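Local coordinates for pyridoxamine 5-phosphate-dependent dehydrase (Escherichia coli, PDB 3B8X), which removes the C3'-hydroxyl of GDP-4-keto-6-deoxy-D-mannose by a combined transamination-deoxygenation on the route to the O-antigen sugar L-colitose, at residues Val85-Trp90 with Thr337-Lys342; Val107-Asn112 with Asp359-Leu364; Cys213-Gly218 with Tyr249-Leu254. The protein carries 1 engineered substitution. One frame throughout, in Å; residues are numbered along the deposited sequence.

The three contacts illustrate how chemistry follows position in a fold. Interactions 1 and 2 are neighbours, with centres about 9 Å apart. They join successive strand ends of the same mixed sheet, at 82-86 and 103-107, to the later part of the chain, and V85 O probably accepts a hydrogen bond from V107 N. Interaction 1 is buried and mostly main-chain, and ends at the ligand; interaction 2 is partly exposed and relies on a carboxylate at a helix start. Interaction 3 is wholly buried and lies about 28 Å from interaction 1, between centres. It contributes to a different ligand site, across the subunit boundary, through backbone bonds and polar side chains.

Interaction 1: Val85-Trp90 with Thr337-Lys342; sequences VPAVSW and TGNFLK. With G4M ([(2R,3S,4R,5R)-5-(2-amino-6-oxo-1,6-dihydro-9H-purin-9-yl)-3,4-dihydroxytetrahydrofuran-2-yl]methyl (2R,3S,4S,5S,6R)-3,4-dihydroxy-5-[({3-hydroxy-2-methyl-5-[(phosphonooxy)methyl]pyridin-4-yl}methyl)amino]-6-methyltetrahydro-2H-pyran-2-yl dihydrogen diphosphate), chain O.
The indole of W90 lies with one face over the pyridoxal-sugar adduct, N4A of the ligand sitting above the centre of the ring system. CB points away from 337-342, and with CG anti to the backbone N (chi1 -173°) the ring is laid along the ligand. The approach is closest at the pyridine end, where W90 CB is 3.1 Å from C2L of G4M. Further along, W90 CD1 comes within 3.3 Å of C5L of G4M, while the six-membered ring reaches the sugar carbons. H217, F242 and F244 of the second subunit also meet the indole, so this wall of the pocket is built at the dimer interface. W90 follows the loop that leaves strand 82-86 and takes the N-cap position of helix 91-99, the strand-loop-helix arrangement of the large sheet in aspartate aminotransferase-like enzymes. Residues 337-342 run along this loop and bond to its carbonyls. T337 N donates to S89 O at 2.9 Å, although the place of that oxygen is less sure. The bond from F340 N to A87 O, 3.0 Å, is better defined and runs almost along the carbonyl axis (175° at the oxygen). Between them V88 lays CG2 alongside the main chain, 3.3 Å from G338 O; beyond the F340 bond A87 CB meets L341 CD1 at 4.0 Å. The 337-342 turn has its own internal bonding. N339 OD1 accepts from L341 N at 3.0 Å, an Asx turn in which the donor stands above the carbonyl plane, 73° out of it. Beyond this, D365 receives a hydrogen bond from N339 N and a salt bridge from K342 NZ, and the ring of F340 stacks with Y94 of helix 91-99.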
loop_
_atom_site.group_PDB
_atom_site.type_symbol
_atom_site.label_atom_id
_atom_site.label_comp_id
_atom_site.label_asym_id
_atom_site.label_seq_id
_atom_site.Cartn_x
_atom_site.Cartn_y
_atom_site.Cartn_z
ATOM N N VAL B 85 -17.675 14.595 3.860
ATOM C CA VAL B 85 -16.687 14.241 4.877
ATOM C C VAL B 85 -16.533 15.500 5.740
ATOM O O VAL B 85 -16.748 16.622 5.231
ATOM C CB VAL B 85 -15.281 14.072 4.245
ATOM C CG1 VAL B 85 -15.206 12.794 3.458
ATOM C CG2 VAL B 85 -14.950 15.263 3.370
ATOM N N PRO B 86 -16.095 15.329 6.991
ATOM C CA PRO B 86 -15.797 16.486 7.860
ATOM C C PRO B 86 -14.528 17.171 7.350
ATOM O O PRO B 86 -13.753 16.604 6.571
ATOM C CB PRO B 86 -15.535 15.841 9.228
ATOM C CG PRO B 86 -15.001 14.474 8.881
ATOM C CD PRO B 86 -15.853 14.050 7.684
ATOM N N ALA B 87 -14.350 18.412 7.768
ATOM C CA ALA B 87 -13.276 19.293 7.351
ATOM C C ALA B 87 -11.957 18.954 8.007
ATOM O O ALA B 87 -10.937 19.490 7.613
ATOM C CB ALA B 87 -13.643 20.760 7.673
ATOM N N VAL B 88 -11.987 18.182 9.089
ATOM C CA VAL B 88 -10.741 17.922 9.793
ATOM C C VAL B 88 -10.644 16.453 9.973
ATOM O O VAL B 88 -11.590 15.815 10.438
ATOM C CB VAL B 88 -10.739 18.490 11.240
ATOM C CG1 VAL B 88 -9.399 18.091 12.010
ATOM C CG2 VAL B 88 -10.994 20.021 11.219
ATOM N N SER B 89 -9.500 15.900 9.582
ATOM C CA SER B 89 -9.287 14.474 9.808
ATOM C C SER B 89 -7.875 14.150 9.387
ATOM O O SER B 89 -6.982 14.938 9.632
ATOM C CB SER B 89 -10.341 13.597 9.124
ATOM O OG SER B 89 -10.063 13.445 7.748
ATOM N N TRP B 90 -7.679 13.027 8.713
ATOM C CA TRP B 90 -6.343 12.664 8.271
ATOM C C TRP B 90 -6.290 12.733 6.742
ATOM O O TRP B 90 -7.300 12.597 6.059
ATOM C CB TRP B 90 -5.943 11.281 8.834
ATOM C CG TRP B 90 -4.506 10.909 8.552
ATOM C CD1 TRP B 90 -4.068 10.003 7.634
ATOM C CD2 TRP B 90 -3.334 11.454 9.189
ATOM N NE1 TRP B 90 -2.675 9.939 7.670
ATOM C CE2 TRP B 90 -2.208 10.864 8.568
ATOM C CE3 TRP B 90 -3.127 12.419 10.198
ATOM C CZ2 TRP B 90 -0.905 11.167 8.951
ATOM C CZ3 TRP B 90 -1.815 12.755 10.555
ATOM C CH2 TRP B 90 -0.724 12.102 9.952
ATOM N N THR B 337 -5.128 17.037 10.362
ATOM C CA THR B 337 -5.040 17.922 9.161
ATOM C C THR B 337 -5.329 19.409 9.477
ATOM O O THR B 337 -5.039 20.301 8.667
ATOM C CB THR B 337 -6.124 17.558 8.118
ATOM O OG1 THR B 337 -7.409 17.546 8.765
ATOM C CG2 THR B 337 -5.864 16.192 7.487
ATOM N N GLY B 338 -5.963 19.674 10.621
ATOM C CA GLY B 338 -6.425 21.019 10.946
ATOM C C GLY B 338 -7.532 21.219 9.922
ATOM O O GLY B 338 -8.196 20.248 9.517
ATOM N N ASN B 339 -7.697 22.450 9.449
ATOM C CA ASN B 339 -8.678 22.700 8.405
ATOM C C ASN B 339 -8.120 22.237 7.064
ATOM O O ASN B 339 -7.290 22.898 6.423
ATOM C CB ASN B 339 -8.976 24.179 8.284
ATOM C CG ASN B 339 -9.905 24.474 7.123
ATOM O OD1 ASN B 339 -10.683 23.618 6.707
ATOM N ND2 ASN B 339 -9.846 25.681 6.611
ATOM N N PHE B 340 -8.558 21.062 6.646
ATOM C CA PHE B 340 -8.053 20.522 5.409
ATOM C C PHE B 340 -8.329 21.475 4.251
ATOM O O PHE B 340 -7.643 21.413 3.239
ATOM C CB PHE B 340 -8.670 19.149 5.150
ATOM C CG PHE B 340 -7.940 18.336 4.116
ATOM C CD1 PHE B 340 -6.742 17.715 4.431
ATOM C CD2 PHE B 340 -8.466 18.159 2.844
ATOM C CE1 PHE B 340 -6.059 16.954 3.492
ATOM C CE2 PHE B 340 -7.802 17.402 1.880
ATOM C CZ PHE B 340 -6.575 16.821 2.205
ATOM N N LEU B 341 -9.325 22.355 4.359
ATOM C CA LEU B 341 -9.574 23.183 3.199
ATOM C C LEU B 341 -8.496 24.162 2.872
ATOM O O LEU B 341 -8.486 24.760 1.815
ATOM C CB LEU B 341 -10.957 23.793 3.180
ATOM C CG LEU B 341 -11.815 22.552 3.026
ATOM C CD1 LEU B 341 -12.813 22.408 4.168
ATOM C CD2 LEU B 341 -12.422 22.503 1.629
ATOM N N LYS B 342 -7.525 24.273 3.748
ATOM C CA LYS B 342 -6.465 25.188 3.450
ATOM C C LYS B 342 -5.572 24.613 2.389
ATOM O O LYS B 342 -4.781 25.338 1.792
ATOM C CB LYS B 342 -5.626 25.423 4.699
ATOM C CG LYS B 342 -4.826 24.198 5.060
ATOM C CD LYS B 342 -4.122 24.310 6.399
ATOM C CE LYS B 342 -4.191 22.941 7.110
ATOM N NZ LYS B 342 -3.348 22.845 8.347
HETATM O OP3 G4M O . -1.173 5.836 9.869
HETATM P PL G4M O . -2.183 4.859 9.135
HETATM O OP1 G4M O . -1.884 4.721 7.546
HETATM O OP2 G4M O . -2.091 3.407 9.817
HETATM O OP4 G4M O . -3.704 5.370 9.415
HETATM C C5B G4M O . -3.940 6.482 8.600
HETATM C C5L G4M O . -5.037 7.258 9.225
HETATM C C6L G4M O . -6.305 7.211 8.661
HETATM N N1L G4M O . -7.270 7.942 9.169
HETATM C C2L G4M O . -7.111 8.733 10.208
HETATM C C2A G4M O . -8.257 9.586 10.700
HETATM C C3L G4M O . -5.892 8.821 10.874
HETATM O O3L G4M O . -5.775 9.703 11.890
HETATM C C4L G4M O . -4.812 8.022 10.379
HETATM C C4A G4M O . -3.539 8.055 10.964
HETATM N N4A G4M O . -3.300 8.892 11.929
HETATM C C4G G4M O . -2.043 8.842 12.586
HETATM C C5G G4M O . -1.604 10.210 13.053
HETATM C C6G G4M O . -2.722 10.898 13.836
HETATM O O5G G4M O . -0.567 9.882 13.973
HETATM C C3G G4M O . -0.936 8.310 11.661
HETATM O O3G G4M O . -0.653 6.973 12.055
HETATM C C2G G4M O . 0.356 9.156 11.853
HETATM O O2G G4M O . 1.508 8.499 11.315
HETATM C C1G G4M O . 0.608 9.422 13.319
HETATM O O1G G4M O . 1.472 10.551 13.362
HETATM P P2 G4M O . 2.617 10.606 14.464
HETATM O O3P G4M O . 2.006 10.235 15.914
HETATM O O4P G4M O . 3.103 12.149 14.579
HETATM O OPP G4M O . 3.700 9.547 13.910
HETATM P P G4M O . 5.107 9.608 14.685
HETATM O O1P G4M O . 5.883 11.021 14.815
HETATM O O2P G4M O . 5.956 8.621 13.768
HETATM O "O5'" G4M O . 5.003 8.779 16.027
HETATM C "C5'" G4M O . 4.626 9.605 17.109
HETATM C "C4'" G4M O . 5.618 9.353 18.234
HETATM O "O4'" G4M O . 5.896 7.924 18.327
HETATM C "C3'" G4M O . 6.967 10.038 17.914
HETATM O "O3'" G4M O . 7.532 10.412 19.162
HETATM C "C2'" G4M O . 7.778 8.919 17.225
HETATM O "O2'" G4M O . 9.170 9.135 17.486
HETATM C "C1'" G4M O . 7.295 7.716 18.023
HETATM N N9 G4M O . 7.475 6.466 17.278
HETATM C C8 G4M O . 6.829 6.124 16.132
HETATM N N7 G4M O . 7.222 4.913 15.790
HETATM C C4 G4M O . 8.278 5.423 17.667
HETATM C C5 G4M O . 8.117 4.404 16.699
HETATM C C6 G4M O . 8.838 3.167 16.861
HETATM O O6 G4M O . 8.752 2.231 16.081
HETATM N N3 G4M O . 9.106 5.236 18.699
HETATM C C2 G4M O . 9.776 4.101 18.821
HETATM N N1 G4M O . 9.659 3.066 17.929
HETATM N N2 G4M O . 10.626 3.945 19.871
#

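Interaction 2: Val107-Asn112 with Asp359-Leu364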
loop_
_atom_site.group_PDB
_atom_site.type_symbol
_atom_site.label_atom_id
_atom_site.label_comp_id
_atom_site.label_asym_id
_atom_site.label_seq_id
_atom_site.Cartn_x
_atom_site.Cartn_y
_atom_site.Cartn_z
ATOM N N VAL B 107 -17.811 19.487 5.035
ATOM C CA VAL B 107 -18.678 20.048 6.070
ATOM C C VAL B 107 -17.865 20.374 7.329
ATOM O O VAL B 107 -16.977 19.609 7.685
ATOM C CB VAL B 107 -19.744 19.034 6.440
ATOM C CG1 VAL B 107 -20.632 19.550 7.565
ATOM C CG2 VAL B 107 -20.587 18.709 5.206
ATOM N N ASP B 108 -18.158 21.508 7.968
ATOM C CA ASP B 108 -17.487 21.947 9.201
ATOM C C ASP B 108 -17.693 20.962 10.336
ATOM O O ASP B 108 -18.634 20.159 10.400
ATOM C CB ASP B 108 -18.095 23.273 9.704
ATOM C CG ASP B 108 -17.069 24.217 10.359
ATOM O OD1 ASP B 108 -15.866 23.888 10.472
ATOM O OD2 ASP B 108 -17.459 25.334 10.765
ATOM N N ILE B 109 -16.801 21.097 11.302
ATOM C CA ILE B 109 -16.825 20.257 12.469
ATOM C C ILE B 109 -17.443 21.063 13.585
ATOM O O ILE B 109 -17.642 22.295 13.480
ATOM C CB ILE B 109 -15.389 19.933 12.906
ATOM C CG1 ILE B 109 -14.585 21.227 13.027
ATOM C CG2 ILE B 109 -14.733 19.006 11.896
ATOM C CD1 ILE B 109 -13.694 21.331 14.310
ATOM N N ASP B 110 -17.783 20.327 14.631
ATOM C CA ASP B 110 -18.312 20.892 15.848
ATOM C C ASP B 110 -17.036 21.162 16.657
ATOM O O ASP B 110 -16.230 20.264 16.798
ATOM C CB ASP B 110 -19.194 19.855 16.522
ATOM C CG ASP B 110 -19.712 20.337 17.845
ATOM O OD1 ASP B 110 -18.873 20.684 18.671
ATOM O OD2 ASP B 110 -20.932 20.378 18.085
ATOM N N ILE B 111 -16.822 22.410 17.086
ATOM C CA ILE B 111 -15.593 22.801 17.790
ATOM C C ILE B 111 -15.492 22.139 19.160
ATOM O O ILE B 111 -14.411 22.095 19.758
ATOM C CB ILE B 111 -15.500 24.355 17.950
ATOM C CG1 ILE B 111 -14.067 24.814 18.125
ATOM C CG2 ILE B 111 -16.446 24.801 19.041
ATOM C CD1 ILE B 111 -13.245 24.655 16.867
ATOM N N ASN B 112 -16.614 21.632 19.657
ATOM C CA ASN B 112 -16.580 20.962 20.946
ATOM C C ASN B 112 -16.225 19.494 20.814
ATOM O O ASN B 112 -15.302 19.008 21.487
ATOM C CB ASN B 112 -17.905 21.142 21.649
ATOM C CG ASN B 112 -18.017 22.515 22.234
ATOM O OD1 ASN B 112 -17.261 22.843 23.146
ATOM N ND2 ASN B 112 -18.850 23.355 21.647
ATOM N N ASP B 359 -15.868 27.677 9.195
ATOM C CA ASP B 359 -15.254 28.611 10.150
ATOM C C ASP B 359 -14.681 27.925 11.393
ATOM O O ASP B 359 -13.652 28.317 11.928
ATOM C CB ASP B 359 -16.309 29.612 10.610
ATOM C CG ASP B 359 -16.729 30.590 9.508
ATOM O OD1 ASP B 359 -16.198 30.564 8.374
ATOM O OD2 ASP B 359 -17.610 31.420 9.793
ATOM N N ASN B 360 -15.388 26.925 11.886
ATOM C CA ASN B 360 -14.924 26.237 13.071
ATOM C C ASN B 360 -13.629 25.530 12.774
ATOM O O ASN B 360 -12.732 25.550 13.594
ATOM C CB ASN B 360 -15.919 25.183 13.496
ATOM C CG ASN B 360 -17.113 25.760 14.174
ATOM O OD1 ASN B 360 -17.100 26.894 14.626
ATOM N ND2 ASN B 360 -18.158 24.979 14.270
ATOM N N ALA B 361 -13.566 24.859 11.629
ATOM C CA ALA B 361 -12.373 24.124 11.206
ATOM C C ALA B 361 -11.240 25.145 11.088
ATOM O O ALA B 361 -10.103 24.875 11.486
ATOM C CB ALA B 361 -12.631 23.406 9.852
ATOM N N GLU B 362 -11.561 26.344 10.607
ATOM C CA GLU B 362 -10.552 27.391 10.509
ATOM C C GLU B 362 -10.069 27.833 11.882
ATOM O O GLU B 362 -8.865 28.023 12.106
ATOM C CB GLU B 362 -11.101 28.616 9.796
ATOM C CG GLU B 362 -11.049 28.494 8.310
ATOM C CD GLU B 362 -11.997 29.440 7.589
ATOM O OE1 GLU B 362 -12.499 30.424 8.175
ATOM O OE2 GLU B 362 -12.234 29.196 6.392
ATOM N N TYR B 363 -11.007 28.033 12.799
ATOM C CA TYR B 363 -10.631 28.478 14.134
ATOM C C TYR B 363 -9.744 27.411 14.806
ATOM O O TYR B 363 -8.778 27.719 15.510
ATOM C CB TYR B 363 -11.871 28.774 14.986
ATOM C CG TYR B 363 -11.512 29.328 16.338
ATOM C CD1 TYR B 363 -11.349 30.691 16.512
ATOM C CD2 TYR B 363 -11.214 28.494 17.409
ATOM C CE1 TYR B 363 -10.985 31.226 17.732
ATOM C CE2 TYR B 363 -10.816 29.036 18.665
ATOM C CZ TYR B 363 -10.769 30.415 18.821
ATOM O OH TYR B 363 -10.354 31.010 19.999
ATOM N N LEU B 364 -10.092 26.149 14.590
ATOM C CA LEU B 364 -9.317 25.053 15.171
ATOM C C LEU B 364 -7.932 25.063 14.535
ATOM O O LEU B 364 -6.911 24.829 15.186
ATOM C CB LEU B 364 -10.012 23.726 14.864
ATOM C CG LEU B 364 -9.274 22.426 15.191
ATOM C CD1 LEU B 364 -10.320 21.390 15.571
ATOM C CD2 LEU B 364 -8.505 21.914 13.920
#
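The first turn of helix 359-367 presents its backbone amides to the loop after strand 103-107, and the carboxylate of D108 takes two of them at once. D108 OD1 accepts from A361 N at 2.8 Å, and D108 OD2 accepts from N360 N at the same 2.8 Å. Both oxygens use their syn lone pairs, so the carboxylate straddles two consecutive N-H groups and its rotation is fixed. The positive end of the helix would be expected to favour the ionised form of D108. N360 adds a third donor: its side chain crosses D108 at about a right angle, CB passing 3.1 Å from D108 OD2, and its ND2 donates to I109 O at 2.8 Å. That bond is nearly straight (164°) and lies in the plane of both groups. The contact thereby ties the end of strand 103-107, second from the edge of the large mixed sheet, to the helix that leads into strand 368-372 of the small antiparallel sheet. Apolar branches continue the seam along the helix. I109 carries CG1 in the crowded position between backbone N and carbonyl carbon (chi1 51°), which, with chi2, places CD1 against L364 CD1 at 3.6 Å. Two residues on, I111 reaches in with CG1 anti to the backbone N, its CD1 lying 3.9 Å from L364 CB and obliquely near the ring of Y363. I309 of strand 305-310 packs against I111, Y363 and L364, and Y363 OH is hydrogen-bonded to I310 O. Within the loop, D110 OD1 accepts from N112 N at 2.6 Å, an Asx turn, and also from T113 N.

Interaction 3: Cys213-Gly218 with Tyr249-Leu254. With G4M ([(2R,3S,4R,5R)-5-(2-amino-6-oxo-1,6-dihydro-9H-purin-9-yl)-3,4-dihydroxytetrahydrofuran-2-yl]methyl (2R,3S,4S,5S,6R)-3,4-dihydroxy-5-[({3-hydroxy-2-methyl-5-[(phosphonooxy)methyl]pyridin-4-yl}methyl)amino]-6-methyltetrahydro-2H-pyran-2-yl dihydrogen diphosphate), chain G.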
loop_
_atom_site.group_PDB
_atom_site.type_symbol
_atom_site.label_atom_id
_atom_site.label_comp_id
_atom_site.label_asym_id
_atom_site.label_seq_id
_atom_site.Cartn_x
_atom_site.Cartn_y
_atom_site.Cartn_z
ATOM N N CYS B 213 -10.120 -9.953 -2.364
ATOM C CA CYS B 213 -9.565 -9.962 -3.718
ATOM C C CYS B 213 -8.643 -8.769 -4.004
ATOM O O CYS B 213 -7.539 -8.928 -4.518
ATOM C CB CYS B 213 -10.740 -9.942 -4.707
ATOM S SG CYS B 213 -10.295 -9.829 -6.479
ATOM N N ILE B 214 -9.116 -7.557 -3.689
ATOM C CA ILE B 214 -8.332 -6.369 -3.992
ATOM C C ILE B 214 -7.142 -6.103 -3.069
ATOM O O ILE B 214 -6.252 -5.278 -3.394
ATOM C CB ILE B 214 -9.196 -5.158 -4.217
ATOM C CG1 ILE B 214 -9.999 -4.847 -2.943
ATOM C CG2 ILE B 214 -10.012 -5.336 -5.475
ATOM C CD1 ILE B 214 -10.721 -3.490 -3.057
ATOM N N ARG B 215 -7.143 -6.779 -1.909
ATOM C CA ARG B 215 -6.021 -6.623 -0.973
ATOM C C ARG B 215 -4.819 -7.272 -1.601
ATOM O O ARG B 215 -3.693 -6.946 -1.269
ATOM C CB ARG B 215 -6.186 -7.456 0.313
ATOM C CG ARG B 215 -4.938 -7.404 1.194
ATOM C CD ARG B 215 -5.261 -8.031 2.546
ATOM N NE ARG B 215 -5.749 -9.418 2.417
ATOM C CZ ARG B 215 -6.141 -10.181 3.438
ATOM N NH1 ARG B 215 -6.186 -9.687 4.676
ATOM N NH2 ARG B 215 -6.533 -11.435 3.212
ATOM N N ALA B 216 -5.056 -8.266 -2.457
ATOM C CA ALA B 216 -3.908 -9.003 -2.960
ATOM C C ALA B 216 -3.947 -9.301 -4.443
ATOM O O ALA B 216 -4.410 -10.361 -4.849
ATOM C CB ALA B 216 -3.746 -10.322 -2.190
ATOM N N HIS B 217 -3.431 -8.367 -5.224
ATOM C CA HIS B 217 -3.298 -8.532 -6.659
ATOM C C HIS B 217 -4.541 -8.661 -7.502
ATOM O O HIS B 217 -4.414 -8.787 -8.723
ATOM C CB HIS B 217 -2.381 -9.728 -6.961
ATOM C CG HIS B 217 -1.090 -9.698 -6.210
ATOM N ND1 HIS B 217 -0.079 -8.812 -6.530
ATOM C CD2 HIS B 217 -0.625 -10.460 -5.183
ATOM C CE1 HIS B 217 0.957 -9.041 -5.741
ATOM N NE2 HIS B 217 0.652 -10.027 -4.909
ATOM N N GLY B 218 -5.717 -8.651 -6.891
ATOM C CA GLY B 218 -6.953 -8.787 -7.638
ATOM C C GLY B 218 -7.157 -10.224 -8.099
ATOM O O GLY B 218 -7.909 -10.500 -9.011
ATOM N N TYR B 249 -4.759 -4.099 -5.471
ATOM C CA TYR B 249 -3.412 -3.670 -5.073
ATOM C C TYR B 249 -2.768 -4.838 -4.393
ATOM O O TYR B 249 -3.362 -5.889 -4.224
ATOM C CB TYR B 249 -3.579 -2.587 -3.955
ATOM C CG TYR B 249 -4.323 -1.342 -4.429
ATOM C CD1 TYR B 249 -5.726 -1.241 -4.315
ATOM C CD2 TYR B 249 -3.630 -0.294 -5.054
ATOM C CE1 TYR B 249 -6.408 -0.111 -4.848
ATOM C CE2 TYR B 249 -4.313 0.828 -5.621
ATOM C CZ TYR B 249 -5.710 0.934 -5.484
ATOM O OH TYR B 249 -6.395 2.057 -5.979
ATOM N N ASN B 250 -1.530 -4.638 -3.982
ATOM C CA ASN B 250 -0.953 -5.584 -3.045
ATOM C C ASN B 250 -0.758 -4.692 -1.805
ATOM O O ASN B 250 0.168 -3.857 -1.769
ATOM C CB ASN B 250 0.404 -6.128 -3.450
ATOM C CG ASN B 250 1.122 -6.820 -2.283
ATOM O OD1 ASN B 250 0.616 -6.815 -1.155
ATOM N ND2 ASN B 250 2.316 -7.398 -2.540
ATOM N N VAL B 251 -1.664 -4.800 -0.833
ATOM C CA VAL B 251 -1.554 -4.096 0.454
ATOM C C VAL B 251 -1.666 -5.100 1.607
ATOM O O VAL B 251 -2.284 -4.862 2.633
ATOM C CB VAL B 251 -2.570 -2.957 0.620
ATOM C CG1 VAL B 251 -2.280 -1.894 -0.472
ATOM C CG2 VAL B 251 -3.981 -3.520 0.492
ATOM N N ARG B 252 -1.092 -6.269 1.391
ATOM C CA ARG B 252 -1.127 -7.288 2.400
ATOM C C ARG B 252 -0.278 -6.847 3.604
ATOM O O ARG B 252 0.692 -6.103 3.434
ATOM C CB ARG B 252 -0.521 -8.570 1.803
ATOM C CG ARG B 252 -1.350 -9.245 0.736
ATOM C CD ARG B 252 -0.675 -10.543 0.365
ATOM N NE ARG B 252 0.668 -10.407 -0.195
ATOM C CZ ARG B 252 1.167 -11.217 -1.125
ATOM N NH1 ARG B 252 0.436 -12.233 -1.581
ATOM N NH2 ARG B 252 2.399 -11.022 -1.594
ATOM N N PRO B 253 -0.647 -7.273 4.818
ATOM C CA PRO B 253 0.162 -6.942 5.983
ATOM C C PRO B 253 1.143 -8.093 6.089
ATOM O O PRO B 253 0.965 -9.123 5.441
ATOM C CB PRO B 253 -0.823 -7.089 7.180
ATOM C CG PRO B 253 -1.957 -7.995 6.677
ATOM C CD PRO B 253 -1.850 -8.067 5.164
ATOM N N LEU B 254 2.105 -7.975 6.998
ATOM C CA LEU B 254 3.083 -9.049 7.206
ATOM C C LEU B 254 2.556 -10.055 8.217
ATOM O O LEU B 254 1.770 -9.699 9.095
ATOM C CB LEU B 254 4.392 -8.470 7.712
ATOM C CG LEU B 254 5.108 -7.662 6.619
ATOM C CD1 LEU B 254 6.352 -7.031 7.174
ATOM C CD2 LEU B 254 5.395 -8.539 5.430
HETATM O OP3 G4M G . 4.587 -9.277 -5.534
HETATM P PL G4M G . 5.001 -7.731 -5.484
HETATM O OP1 G4M G . 3.804 -6.829 -5.004
HETATM O OP2 G4M G . 6.293 -7.468 -4.568
HETATM O OP4 G4M G . 5.502 -7.241 -6.930
HETATM C C5B G4M G . 4.429 -7.161 -7.848
HETATM C C5L G4M G . 4.937 -7.427 -9.268
HETATM C C6L G4M G . 4.954 -6.406 -10.211
HETATM N N1L G4M G . 5.366 -6.590 -11.475
HETATM C C2L G4M G . 5.669 -7.791 -11.928
HETATM C C2A G4M G . 6.028 -7.917 -13.405
HETATM C C3L G4M G . 5.661 -8.900 -11.052
HETATM O O3L G4M G . 5.956 -10.145 -11.503
HETATM C C4L G4M G . 5.291 -8.715 -9.690
HETATM C C4A G4M G . 5.206 -9.800 -8.807
HETATM N N4A G4M G . 5.520 -11.018 -9.234
HETATM C C4G G4M G . 5.596 -12.081 -8.350
HETATM C C5G G4M G . 5.043 -13.368 -8.969
HETATM C C6G G4M G . 5.770 -13.632 -10.288
HETATM O O5G G4M G . 5.328 -14.440 -8.070
HETATM C C3G G4M G . 4.880 -11.794 -7.020
HETATM O O3G G4M G . 5.866 -11.694 -5.977
HETATM C C2G G4M G . 3.851 -12.914 -6.723
HETATM O O2G G4M G . 3.314 -12.766 -5.392
HETATM C C1G G4M G . 4.450 -14.335 -6.929
HETATM O O1G G4M G . 3.392 -15.294 -7.103
HETATM P P2 G4M G . 3.897 -16.508 -6.202
HETATM O O3P G4M G . 5.371 -17.003 -6.626
HETATM O O4P G4M G . 2.877 -17.714 -6.465
HETATM O OPP G4M G . 3.906 -16.006 -4.664
HETATM P P G4M G . 3.597 -17.260 -3.682
HETATM O O1P G4M G . 2.819 -18.484 -4.386
HETATM O O2P G4M G . 2.654 -16.686 -2.509
HETATM O "O5'" G4M G . 4.968 -17.786 -2.974
HETATM C "C5'" G4M G . 5.823 -18.438 -3.911
HETATM C "C4'" G4M G . 6.395 -19.722 -3.293
HETATM O "O4'" G4M G . 7.225 -19.432 -2.129
HETATM C "C3'" G4M G . 5.243 -20.650 -2.801
HETATM O "O3'" G4M G . 5.568 -22.031 -2.980
HETATM C "C2'" G4M G . 5.106 -20.271 -1.310
HETATM O "O2'" G4M G . 4.720 -21.412 -0.527
HETATM C "C1'" G4M G . 6.544 -19.880 -0.940
HETATM N N9 G4M G . 6.538 -18.837 0.084
HETATM C C8 G4M G . 6.017 -17.582 -0.049
HETATM N N7 G4M G . 6.210 -16.938 1.075
HETATM C C4 G4M G . 7.065 -18.974 1.324
HETATM C C5 G4M G . 6.861 -17.748 1.962
HETATM C C6 G4M G . 7.343 -17.600 3.284
HETATM O O6 G4M G . 7.230 -16.554 3.886
HETATM N N3 G4M G . 7.682 -19.961 1.956
HETATM C C2 G4M G . 8.115 -19.813 3.184
HETATM N N1 G4M G . 7.963 -18.646 3.860
HETATM N N2 G4M G . 8.757 -20.855 3.797
#
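Two first torsions bring the imidazole of H217 and the amide of N250 side by side, pointing the same way: in H217, CG is anti to the carbonyl carbon (chi1 -50°), while in N250 it is anti to the backbone N (chi1 165°). N250 ND2 donates to OP1 of G4M, the phosphate of the pyridoxal part, at 2.9 Å, and N250 CB makes an off-centre CH-pi contact, 4.2 Å from the centroid of the H217 ring. The imidazole edge faces the same phosphate, H217 CE1 being 3.6 Å from OP3 of G4M. R252 bends at chi3 so that H217 NE2 sits over one guanidinium face, offset toward its rim, the two planes 87° apart. N250 OD1 accepts from R252 N at 3.1 Å, nearly along its C=O axis, and this Asx turn holds the amide with its nitrogen toward the phosphate. Main-chain bonds set the frame. V251 N donates to R215 O at 3.0 Å and H217 N to Y249 O at 2.7 Å, flanking a single beta bridge between A216 and N250; beside it Y249 N donates to I214 O at 2.8 Å. S59, E164 and S185 of the second subunit and K28, F30 and R221 of this chain also hydrogen-bond to the ligand, so the site is composite. In a second shell, E196 of the second subunit positions R252 through a salt bridge to NE and accepts from N250 ND2. Along the chain, the contact connects the end of helix 205-214 with the approach to helix 255-286. R215 reaches strand 51-55 and forms a salt bridge with E40, while V251 and Y249 pack on helix 58-68.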